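Local atomic coordinates of transposon Tn7 transposition protein TnsA (Escherichia coli, PDB entry 1F1Z), a protein that cuts the 5' DNA strands during Tn7 transposition, acting together with TnsB as the transposase. Residues R43-Y48 with W178-K183; R54-L59 with I79-P84; S60-A65 with V131-A136; E125-Q130 with P159-T164. All coordinates share one frame; numbering follows the deposited sequence.

Contact 1. Residues R43-Y48 with W178-K183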
# COMPACT_ATOMS: atom_id res chain seq x y z
N ARG A 43 5.69 -0.84 11.88
CA ARG A 43 4.93 -2.00 11.44
C ARG A 43 4.82 -2.03 9.92
O ARG A 43 4.73 -0.98 9.27
CB ARG A 43 3.54 -1.99 12.09
CG ARG A 43 2.64 -3.15 11.67
CD ARG A 43 1.48 -3.33 12.64
NE ARG A 43 0.75 -2.09 12.89
CZ ARG A 43 -0.57 -2.02 13.04
NH1 ARG A 43 -1.31 -3.12 12.95
NH2 ARG A 43 -1.15 -0.85 13.28
N SER A 44 4.89 -3.23 9.37
CA SER A 44 4.80 -3.45 7.93
C SER A 44 3.44 -4.07 7.60
O SER A 44 2.77 -4.62 8.48
CB SER A 44 5.93 -4.38 7.47
OG SER A 44 6.08 -5.47 8.37
N HIS A 45 3.05 -4.01 6.33
CA HIS A 45 1.76 -4.54 5.91
C HIS A 45 1.82 -5.21 4.55
O HIS A 45 2.53 -4.76 3.65
CB HIS A 45 0.74 -3.41 5.80
CG HIS A 45 0.55 -2.65 7.06
ND1 HIS A 45 -0.41 -2.99 8.00
CD2 HIS A 45 1.19 -1.57 7.56
CE1 HIS A 45 -0.35 -2.16 9.01
NE2 HIS A 45 0.61 -1.28 8.78
N ARG A 46 1.05 -6.28 4.41
CA ARG A 46 0.95 -7.01 3.15
C ARG A 46 -0.54 -6.96 2.86
O ARG A 46 -1.33 -7.64 3.51
CB ARG A 46 1.43 -8.45 3.30
CG ARG A 46 2.89 -8.59 3.68
CD ARG A 46 3.38 -10.00 3.50
NE ARG A 46 3.53 -10.35 2.09
CZ ARG A 46 3.00 -11.42 1.51
NH1 ARG A 46 2.26 -12.28 2.21
NH2 ARG A 46 3.23 -11.64 0.21
N ILE A 47 -0.92 -6.08 1.94
CA ILE A 47 -2.32 -5.88 1.59
C ILE A 47 -2.53 -6.25 0.13
O ILE A 47 -1.65 -6.04 -0.69
CB ILE A 47 -2.70 -4.39 1.79
CG1 ILE A 47 -2.24 -3.89 3.17
CG2 ILE A 47 -4.19 -4.19 1.64
CD1 ILE A 47 -2.78 -4.69 4.37
N TYR A 48 -3.68 -6.83 -0.17
CA TYR A 48 -4.00 -7.22 -1.54
C TYR A 48 -4.54 -6.01 -2.29
O TYR A 48 -5.12 -5.10 -1.70
CB TYR A 48 -5.04 -8.35 -1.52
CG TYR A 48 -5.58 -8.76 -2.88
CD1 TYR A 48 -4.88 -9.66 -3.69
CD2 TYR A 48 -6.80 -8.27 -3.35
CE1 TYR A 48 -5.38 -10.05 -4.93
CE2 TYR A 48 -7.31 -8.65 -4.58
CZ TYR A 48 -6.60 -9.54 -5.36
OH TYR A 48 -7.09 -9.90 -6.59
N TRP A 178 -9.30 1.60 13.20
CA TRP A 178 -10.30 0.57 13.46
C TRP A 178 -9.88 -0.73 12.78
O TRP A 178 -9.94 -1.81 13.37
CB TRP A 178 -11.70 1.01 12.99
CG TRP A 178 -12.73 -0.08 13.13
CD1 TRP A 178 -13.17 -0.65 14.30
CD2 TRP A 178 -13.38 -0.80 12.08
NE1 TRP A 178 -14.04 -1.67 14.03
CE2 TRP A 178 -14.19 -1.79 12.68
CE3 TRP A 178 -13.36 -0.71 10.68
CZ2 TRP A 178 -14.96 -2.69 11.92
CZ3 TRP A 178 -14.12 -1.61 9.93
CH2 TRP A 178 -14.91 -2.58 10.56
N LEU A 179 -9.39 -0.61 11.55
CA LEU A 179 -9.01 -1.78 10.77
C LEU A 179 -7.69 -2.43 11.12
O LEU A 179 -7.48 -3.61 10.79
CB LEU A 179 -9.02 -1.44 9.27
CG LEU A 179 -10.36 -1.22 8.58
CD1 LEU A 179 -10.15 -0.59 7.22
CD2 LEU A 179 -11.12 -2.54 8.44
N TYR A 180 -6.81 -1.72 11.83
CA TYR A 180 -5.50 -2.28 12.13
C TYR A 180 -5.02 -2.44 13.57
O TYR A 180 -3.83 -2.35 13.86
CB TYR A 180 -4.43 -1.58 11.26
CG TYR A 180 -4.66 -1.81 9.78
CD1 TYR A 180 -5.41 -0.91 9.02
CD2 TYR A 180 -4.19 -2.98 9.17
CE1 TYR A 180 -5.70 -1.18 7.68
CE2 TYR A 180 -4.47 -3.25 7.84
CZ TYR A 180 -5.22 -2.35 7.10
OH TYR A 180 -5.51 -2.63 5.79
N SER A 181 -5.95 -2.65 14.50
CA SER A 181 -5.58 -2.89 15.89
C SER A 181 -5.41 -4.41 15.96
O SER A 181 -5.76 -5.04 16.96
CB SER A 181 -6.70 -2.41 16.83
OG SER A 181 -7.99 -2.81 16.38
N VAL A 182 -4.80 -4.96 14.90
CA VAL A 182 -4.57 -6.40 14.70
C VAL A 182 -5.63 -7.31 15.29
O VAL A 182 -5.55 -7.70 16.46
CB VAL A 182 -3.15 -6.84 15.13
CG1 VAL A 182 -2.95 -8.34 14.86
CG2 VAL A 182 -2.10 -6.04 14.38
N LYS A 183 -6.64 -7.62 14.49
CA LYS A 183 -7.73 -8.50 14.92
C LYS A 183 -7.52 -9.90 14.34
O LYS A 183 -7.44 -10.88 15.08
CB LYS A 183 -9.09 -7.94 14.46
CG LYS A 183 -9.35 -6.49 14.82
CD LYS A 183 -9.09 -6.19 16.31
CE LYS A 183 -9.98 -7.01 17.24
NZ LYS A 183 -9.63 -6.79 18.68
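Tyr-180 and Arg-43 carry this contact, where an offset T-shaped aromatic pair and an arginine-to-carbonyl grip join strand 45-48 and the loop before it to the end of helix 170-179. Tyr-180 is the first residue to leave helical geometry there. Its carbonyl takes both terminal nitrogens of Arg-43. The bond from Arg-43 NH1 to Tyr-180 O is 2.8 Å long, and the oxygen lies near the guanidinium plane. The second bond, from NH2, is weak. Arg-43 runs out extended, with CG anti to its N (chi1 179°), and bends only at chi3, swinging the guanidinium to the carbonyl. Shortened to an alanine, Arg-43 would leave this carbonyl without these donors and would probably let the turn after the helix move.

His-45 points an edge at the face of Tyr-180, with the ring planes 82° apart. His-45 CE1 lies 3.9 Å from Tyr-180 CD2. The imidazole is anchored through NE2, which bonds to Asp-61 of helix 61-72. The phenol OH bonds to Ala-237 O, which anchors the far end of the ring. Ile-47 comes at the phenol from the opposite direction and meets it with CD1, 4.1 Å from Tyr-180 CE2.

Contact 2. Residues R54-L59 with I79-P84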
# COMPACT_ATOMS: atom_id res chain seq x y z
N ARG A 54 -2.29 -8.37 -6.82
CA ARG A 54 -1.23 -8.95 -5.99
C ARG A 54 -1.18 -8.33 -4.60
O ARG A 54 -1.92 -7.39 -4.30
CB ARG A 54 0.15 -8.80 -6.67
CG ARG A 54 0.65 -7.37 -6.86
CD ARG A 54 2.11 -7.30 -7.32
NE ARG A 54 2.55 -5.92 -7.53
CZ ARG A 54 2.97 -5.11 -6.57
NH1 ARG A 54 3.02 -5.53 -5.31
NH2 ARG A 54 3.27 -3.85 -6.85
N VAL A 55 -0.35 -8.89 -3.73
CA VAL A 55 -0.18 -8.38 -2.38
C VAL A 55 1.04 -7.43 -2.34
O VAL A 55 2.12 -7.77 -2.84
CB VAL A 55 -0.03 -9.55 -1.38
CG1 VAL A 55 1.16 -10.42 -1.74
CG2 VAL A 55 0.10 -9.03 0.02
N HIS A 56 0.84 -6.24 -1.79
CA HIS A 56 1.89 -5.22 -1.74
C HIS A 56 2.58 -5.13 -0.38
O HIS A 56 1.97 -5.42 0.64
CB HIS A 56 1.28 -3.85 -2.08
CG HIS A 56 0.61 -3.81 -3.43
ND1 HIS A 56 0.99 -2.93 -4.42
CD2 HIS A 56 -0.39 -4.56 -3.95
CE1 HIS A 56 0.25 -3.14 -5.49
NE2 HIS A 56 -0.60 -4.12 -5.23
N HIS A 57 3.85 -4.72 -0.38
CA HIS A 57 4.62 -4.59 0.86
C HIS A 57 4.79 -3.14 1.27
O HIS A 57 5.46 -2.38 0.59
CB HIS A 57 5.99 -5.23 0.70
CG HIS A 57 5.94 -6.67 0.34
ND1 HIS A 57 5.49 -7.12 -0.88
CD2 HIS A 57 6.30 -7.78 1.04
CE1 HIS A 57 5.58 -8.44 -0.92
NE2 HIS A 57 6.06 -8.86 0.23
N LEU A 58 4.20 -2.78 2.39
CA LEU A 58 4.27 -1.42 2.90
C LEU A 58 5.07 -1.53 4.18
O LEU A 58 4.89 -2.48 4.94
CB LEU A 58 2.86 -0.91 3.15
CG LEU A 58 2.02 -1.18 1.90
CD1 LEU A 58 0.56 -1.18 2.20
CD2 LEU A 58 2.36 -0.19 0.83
N LEU A 59 5.98 -0.59 4.39
CA LEU A 59 6.85 -0.64 5.56
C LEU A 59 6.49 0.22 6.77
O LEU A 59 7.27 0.29 7.73
CB LEU A 59 8.28 -0.39 5.12
CG LEU A 59 8.68 -1.25 3.91
CD1 LEU A 59 10.12 -0.99 3.52
CD2 LEU A 59 8.49 -2.73 4.24
N ILE A 79 0.33 0.34 -9.11
CA ILE A 79 1.03 0.83 -7.95
C ILE A 79 2.23 -0.08 -7.76
O ILE A 79 2.09 -1.27 -7.46
CB ILE A 79 0.13 0.77 -6.69
CG1 ILE A 79 -1.11 1.63 -6.89
CG2 ILE A 79 0.88 1.29 -5.49
CD1 ILE A 79 -2.16 1.42 -5.83
N ARG A 80 3.41 0.45 -8.04
CA ARG A 80 4.64 -0.30 -7.89
C ARG A 80 5.40 0.30 -6.73
O ARG A 80 6.11 1.29 -6.87
CB ARG A 80 5.42 -0.26 -9.20
CG ARG A 80 4.77 -1.12 -10.26
CD ARG A 80 5.52 -1.07 -11.56
NE ARG A 80 5.23 0.15 -12.31
CZ ARG A 80 5.98 0.58 -13.31
NH1 ARG A 80 7.06 -0.09 -13.66
NH2 ARG A 80 5.66 1.70 -13.95
N GLU A 81 5.21 -0.31 -5.56
CA GLU A 81 5.82 0.16 -4.32
C GLU A 81 7.30 -0.22 -4.20
O GLU A 81 7.77 -1.16 -4.85
CB GLU A 81 5.01 -0.33 -3.11
CG GLU A 81 5.16 -1.81 -2.77
CD GLU A 81 4.33 -2.75 -3.63
OE1 GLU A 81 4.36 -3.96 -3.37
OE2 GLU A 81 3.64 -2.29 -4.56
N GLN A 82 8.02 0.51 -3.34
CA GLN A 82 9.45 0.31 -3.11
C GLN A 82 10.18 0.17 -4.45
O GLN A 82 10.90 -0.79 -4.69
CB GLN A 82 9.69 -0.92 -2.24
CG GLN A 82 8.65 -1.13 -1.14
CD GLN A 82 8.56 0.02 -0.15
OE1 GLN A 82 9.51 0.77 0.06
NE2 GLN A 82 7.41 0.13 0.49
N PHE A 83 9.98 1.15 -5.33
CA PHE A 83 10.58 1.17 -6.65
C PHE A 83 12.05 1.64 -6.59
O PHE A 83 12.34 2.74 -6.12
CB PHE A 83 9.77 2.08 -7.56
CG PHE A 83 10.18 2.01 -9.00
CD1 PHE A 83 9.62 1.07 -9.84
CD2 PHE A 83 11.11 2.91 -9.51
CE1 PHE A 83 9.98 1.00 -11.17
CE2 PHE A 83 11.49 2.86 -10.85
CZ PHE A 83 10.92 1.90 -11.69
N PRO A 84 12.98 0.80 -7.10
CA PRO A 84 14.42 1.08 -7.12
C PRO A 84 14.85 2.13 -8.14
O PRO A 84 14.39 2.14 -9.29
CB PRO A 84 15.02 -0.28 -7.44
CG PRO A 84 14.00 -0.85 -8.40
CD PRO A 84 12.68 -0.50 -7.73
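Glu-81 faces Arg-54, His-56 and His-57, and its carboxylate takes four bonds from them. The charged part is a salt bridge. Arg-54 meets the carboxylate end-on, with NH1 2.8 Å from Glu-81 OE1 and NH2 2.8 Å from Glu-81 OE2. OE1 uses its syn lone pair.

Two further hydrogen bonds complete the grip. His-56 ND1 donates to Glu-81 OE2 at 2.7 Å, from the face of the carboxylate plane opposite Arg-54 NH2; its NE2 bonds to Thr-52. Backbone His-57 N reaches Glu-81 OE1 from above that plane, at 3.1 Å. The glutamate bends at chi2 (-79°) to bring both oxygens to these donors. A leucine here would probably leave the buried Arg-54 charge without its mate and His-56 ND1 without its acceptor. Gln-82 NE2 donates to His-57 O at 3.2 Å and also to Glu-63 of the active site.

Packing is slight: Leu-59 CD1 rests against the Gln-82 amide.

The strands are joined by side chains, not by backbone pairing: their axes stay 7.7 Å apart. Strand 55-58 pairs with strand 45-48, strand 76-84 edges the four-stranded sheet, and helix 61-72 packs against both through Phe-67.

Contact 3. Residues S60-A65 with V131-A136. With MG (magnesium ion), chain D.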
# COMPACT_ATOMS: atom_id res chain seq x y z
N SER A 60 5.33 0.87 6.74
CA SER A 60 4.89 1.69 7.86
C SER A 60 3.39 1.95 7.72
O SER A 60 2.81 1.77 6.64
CB SER A 60 5.64 3.02 7.92
OG SER A 60 5.35 3.83 6.80
N ASP A 61 2.77 2.39 8.81
CA ASP A 61 1.34 2.69 8.81
C ASP A 61 1.07 3.86 7.87
O ASP A 61 0.03 3.92 7.21
CB ASP A 61 0.86 3.06 10.22
CG ASP A 61 1.05 1.93 11.24
OD1 ASP A 61 0.84 2.18 12.45
OD2 ASP A 61 1.42 0.81 10.84
N LEU A 62 2.04 4.76 7.77
CA LEU A 62 1.94 5.94 6.92
C LEU A 62 1.88 5.50 5.44
O LEU A 62 1.06 6.00 4.66
CB LEU A 62 3.13 6.86 7.18
CG LEU A 62 2.95 8.34 6.90
CD1 LEU A 62 1.55 8.76 7.27
CD2 LEU A 62 3.98 9.16 7.67
N GLU A 63 2.75 4.55 5.07
CA GLU A 63 2.76 4.05 3.70
C GLU A 63 1.46 3.32 3.40
O GLU A 63 0.96 3.34 2.28
CB GLU A 63 3.93 3.11 3.50
CG GLU A 63 5.28 3.80 3.44
CD GLU A 63 6.41 2.83 3.16
OE1 GLU A 63 6.16 1.75 2.59
OE2 GLU A 63 7.56 3.15 3.52
N LEU A 64 0.92 2.64 4.42
CA LEU A 64 -0.33 1.90 4.29
C LEU A 64 -1.42 2.92 3.95
O LEU A 64 -2.19 2.74 3.01
CB LEU A 64 -0.68 1.22 5.62
CG LEU A 64 -1.52 -0.07 5.72
CD1 LEU A 64 -2.24 -0.06 7.05
CD2 LEU A 64 -2.54 -0.21 4.61
N ALA A 65 -1.45 4.00 4.71
CA ALA A 65 -2.42 5.05 4.49
C ALA A 65 -2.34 5.59 3.07
O ALA A 65 -3.37 5.88 2.46
CB ALA A 65 -2.21 6.15 5.49
N VAL A 131 7.04 8.66 0.94
CA VAL A 131 6.32 8.81 2.19
C VAL A 131 7.31 8.97 3.36
O VAL A 131 8.25 8.16 3.50
CB VAL A 131 5.41 7.58 2.46
CG1 VAL A 131 4.57 7.81 3.70
CG2 VAL A 131 4.52 7.31 1.27
N LYS A 132 7.11 10.01 4.16
CA LYS A 132 7.95 10.28 5.32
C LYS A 132 7.21 11.10 6.36
O LYS A 132 6.38 11.96 6.02
CB LYS A 132 9.23 11.03 4.91
CG LYS A 132 10.33 10.10 4.46
CD LYS A 132 11.61 10.81 4.19
CE LYS A 132 12.70 9.82 3.79
NZ LYS A 132 12.95 8.79 4.84
N PRO A 133 7.41 10.78 7.65
CA PRO A 133 6.73 11.56 8.69
C PRO A 133 7.31 12.98 8.72
O PRO A 133 8.53 13.17 8.55
CB PRO A 133 7.00 10.76 9.97
CG PRO A 133 8.18 9.89 9.65
CD PRO A 133 8.05 9.57 8.20
N ALA A 134 6.45 13.99 8.89
CA ALA A 134 6.88 15.39 8.91
C ALA A 134 8.15 15.66 9.72
O ALA A 134 9.04 16.39 9.28
CB ALA A 134 5.75 16.26 9.39
N ALA A 135 8.24 15.04 10.89
CA ALA A 135 9.41 15.21 11.75
C ALA A 135 10.73 14.84 11.08
O ALA A 135 11.76 15.47 11.33
CB ALA A 135 9.23 14.41 13.04
N ALA A 136 10.70 13.85 10.19
CA ALA A 136 11.90 13.38 9.50
C ALA A 136 12.57 14.44 8.63
O ALA A 136 13.77 14.35 8.34
CB ALA A 136 11.59 12.14 8.69
MG MG D . 9.94 6.85 3.34
O HOH W 1 8.42 5.60 3.85
O HOH W 2 10.69 7.06 5.34
O HOH W 3 11.51 5.51 3.34
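Leu-62 and Glu-63 of helix 61-72 meet Val-131 and Pro-133 beside one of the two active-site magnesium ions. The direct touch is apolar. Leu-62 CG lies 3.6 Å from Val-131 CG1, and the two side chains cross obliquely. The CD2 branch of Leu-62 goes on to rest on Pro-133, 3.8 Å from its CA. Val-131 CB also meets the aliphatic part of Glu-63, at CG.

This is the active site of a restriction-endonuclease (PD-(D/E)XK) fold. Gln-130, Val-131 and Lys-132 fill the (D/E)XK positions, with the glutamine where an acid is usual. Glu-63 comes from the helix, and Asp-114 from strand 112-119, next to strand 126-131 in the sheet.

This magnesium ion takes Val-131 O at 2.1 Å, three waters and Gln-130 OE1. Glu-63 stands in the second shell. It is extended beyond CG (chi2 -177°), so the carboxylate passes the valine, and OE2 accepts from water 1 at 2.6 Å. Its other oxygen, OE1, is held by Gln-82 NE2 and Leu-59 N. On segment 131-136, Lys-132 bends at chi4 (-59°), and NZ donates to water 2 at 2.9 Å. At the start of the helix Ser-60 is the N-cap, with OG accepting from Glu-63 N at 3.2 Å.

Contact 4. Residues E125-Q130 with P159-T164. With MG (magnesium ion), chain D.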
# COMPACT_ATOMS: atom_id res chain seq x y z
N GLU A 125 0.34 10.96 -16.68
CA GLU A 125 0.20 9.51 -16.82
C GLU A 125 1.04 8.69 -15.85
O GLU A 125 0.84 7.48 -15.73
CB GLU A 125 0.55 9.10 -18.25
CG GLU A 125 -0.64 8.83 -19.18
CD GLU A 125 -1.62 10.00 -19.27
OE1 GLU A 125 -2.85 9.76 -19.24
OE2 GLU A 125 -1.18 11.16 -19.40
N GLN A 126 1.93 9.35 -15.12
CA GLN A 126 2.81 8.64 -14.21
C GLN A 126 3.36 9.64 -13.19
O GLN A 126 3.60 10.80 -13.53
CB GLN A 126 3.95 8.03 -15.04
CG GLN A 126 4.81 6.99 -14.34
CD GLN A 126 5.77 6.29 -15.30
OE1 GLN A 126 5.81 5.06 -15.38
NE2 GLN A 126 6.56 7.08 -16.03
N PHE A 127 3.49 9.22 -11.94
CA PHE A 127 4.05 10.08 -10.90
C PHE A 127 4.62 9.21 -9.77
O PHE A 127 4.25 8.04 -9.64
CB PHE A 127 3.04 11.10 -10.38
CG PHE A 127 1.88 10.50 -9.65
CD1 PHE A 127 1.92 10.37 -8.27
CD2 PHE A 127 0.75 10.07 -10.34
CE1 PHE A 127 0.86 9.81 -7.57
CE2 PHE A 127 -0.32 9.51 -9.66
CZ PHE A 127 -0.27 9.38 -8.27
N ALA A 128 5.53 9.78 -8.98
CA ALA A 128 6.19 9.07 -7.89
C ALA A 128 5.88 9.72 -6.55
O ALA A 128 5.64 10.93 -6.49
CB ALA A 128 7.70 9.06 -8.12
N ILE A 129 5.97 8.93 -5.49
CA ILE A 129 5.69 9.41 -4.14
C ILE A 129 6.67 8.89 -3.10
O ILE A 129 7.03 7.71 -3.12
CB ILE A 129 4.27 8.99 -3.67
CG1 ILE A 129 3.20 9.56 -4.61
CG2 ILE A 129 4.00 9.50 -2.26
CD1 ILE A 129 1.81 9.10 -4.28
N GLN A 130 7.12 9.77 -2.22
CA GLN A 130 8.01 9.38 -1.14
C GLN A 130 7.23 9.68 0.12
O GLN A 130 6.77 10.80 0.31
CB GLN A 130 9.33 10.17 -1.12
CG GLN A 130 10.19 9.92 0.15
CD GLN A 130 10.53 8.44 0.40
OE1 GLN A 130 10.35 7.91 1.51
NE2 GLN A 130 11.03 7.78 -0.64
N PRO A 159 6.54 13.74 -12.33
CA PRO A 159 6.18 14.47 -11.12
C PRO A 159 6.45 13.62 -9.88
O PRO A 159 6.12 12.43 -9.88
CB PRO A 159 4.69 14.71 -11.30
CG PRO A 159 4.54 14.81 -12.77
CD PRO A 159 5.39 13.67 -13.25
N TRP A 160 7.04 14.22 -8.85
CA TRP A 160 7.36 13.52 -7.62
C TRP A 160 6.82 14.36 -6.47
O TRP A 160 6.79 15.59 -6.56
CB TRP A 160 8.88 13.36 -7.50
CG TRP A 160 9.41 12.79 -6.19
CD1 TRP A 160 9.52 11.46 -5.86
CD2 TRP A 160 9.98 13.53 -5.11
NE1 TRP A 160 10.15 11.34 -4.64
CE2 TRP A 160 10.44 12.60 -4.16
CE3 TRP A 160 10.16 14.90 -4.86
CZ2 TRP A 160 11.07 12.98 -2.98
CZ3 TRP A 160 10.79 15.28 -3.67
CH2 TRP A 160 11.24 14.33 -2.76
N PHE A 161 6.38 13.71 -5.40
CA PHE A 161 5.83 14.42 -4.25
C PHE A 161 6.18 13.72 -2.94
O PHE A 161 6.52 12.53 -2.93
CB PHE A 161 4.31 14.52 -4.38
CG PHE A 161 3.84 15.02 -5.72
CD1 PHE A 161 3.67 14.13 -6.78
CD2 PHE A 161 3.57 16.37 -5.93
CE1 PHE A 161 3.25 14.59 -8.04
CE2 PHE A 161 3.15 16.83 -7.18
CZ PHE A 161 3.00 15.94 -8.23
N ILE A 162 6.14 14.47 -1.85
CA ILE A 162 6.42 13.91 -0.53
C ILE A 162 5.10 13.89 0.24
O ILE A 162 4.44 14.92 0.35
CB ILE A 162 7.42 14.79 0.27
CG1 ILE A 162 8.79 14.80 -0.40
CG2 ILE A 162 7.55 14.29 1.70
CD1 ILE A 162 9.83 15.59 0.37
N PHE A 163 4.70 12.72 0.73
CA PHE A 163 3.47 12.63 1.52
C PHE A 163 3.83 12.31 2.97
O PHE A 163 4.59 11.37 3.26
CB PHE A 163 2.50 11.59 0.95
CG PHE A 163 1.71 12.07 -0.26
CD1 PHE A 163 0.93 11.19 -1.01
CD2 PHE A 163 1.79 13.41 -0.69
CE1 PHE A 163 0.22 11.62 -2.14
CE2 PHE A 163 1.09 13.85 -1.82
CZ PHE A 163 0.31 12.95 -2.55
N THR A 164 3.32 13.13 3.88
CA THR A 164 3.58 13.00 5.31
C THR A 164 2.27 12.80 6.06
O THR A 164 1.18 12.86 5.48
CB THR A 164 4.27 14.27 5.87
OG1 THR A 164 3.32 15.33 5.99
CG2 THR A 164 5.39 14.71 4.95
MG MG D . 9.94 6.85 3.34
O HOH W 3 11.51 5.51 3.34
O HOH W 2 10.69 7.06 5.34
O HOH W 1 8.42 5.60 3.85
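Gln-130 O is gripped by two groups of the neighbouring strand: Phe-163 N donates to it at 2.9 Å, and Ile-162 CA makes a CA-H...O contact at 3.2 Å. It belongs to the hydrogen-bond ladder of a parallel strand pair, 126-131 and 160-163, the two strands of a beta-alpha-beta crossover through helix 140-155. Ala-128 N bonds to Pro-159 O, Phe-161 N to Ala-128 O, and Gln-130 N to Phe-161 O.

One face of the pair carries Ala-128, Trp-160, Gln-130 and Ile-162, and helix 140-155 covers it. The indole stretches along the neighbouring strand. Ala-128 CB meets its edge in the ring plane, 3.8 Å from Trp-160 CD1. Farther along the ring, Gln-130 CB lies 3.8 Å from Trp-160 CZ2. On the other face, Ile-129 sets two methyls on Phe-163: CG2 is 3.7 Å from CD1 of that ring, and CD1 is 3.7 Å from its CE1.

The Gln-130 side chain leaves opposite the backbone N (chi1 171°) and bends at chi2 (56°). The turn takes its amide off the strand to a magnesium ion, which OE1 binds at 2.2 Å. NE2 bonds to Glu-149 of the helix, and so does Trp-160 NE1. With oxygen on the metal and nitrogen on a carboxylate, the buried amide has both ends satisfied, and its flip is fixed by the helix as well as by the ion.

In the fold
From the N terminus, strand 45-48 opens contact 1, which closes only at the end of helix 170-179, so the other three contacts all fall within its span. Strand 55-58 pairs with strand 45-48 and opens contact 2. Helix 61-72 then opens contact 3 before strand 76-84 closes contact 2, so these two cross. Contact 4 opens at strand 126-131, and contact 3 closes directly after it. Strand 160-163 closes contact 4, so contacts 3 and 4 cross as well, and they share a magnesium ion and its waters. Contacts 2 and 4 are in series, and both reach the four-stranded sheet, contact 2 through strand 76-84. A probable hydrogen bond from Lys-132 N to Phe-163 O ties contact 3 to contact 4.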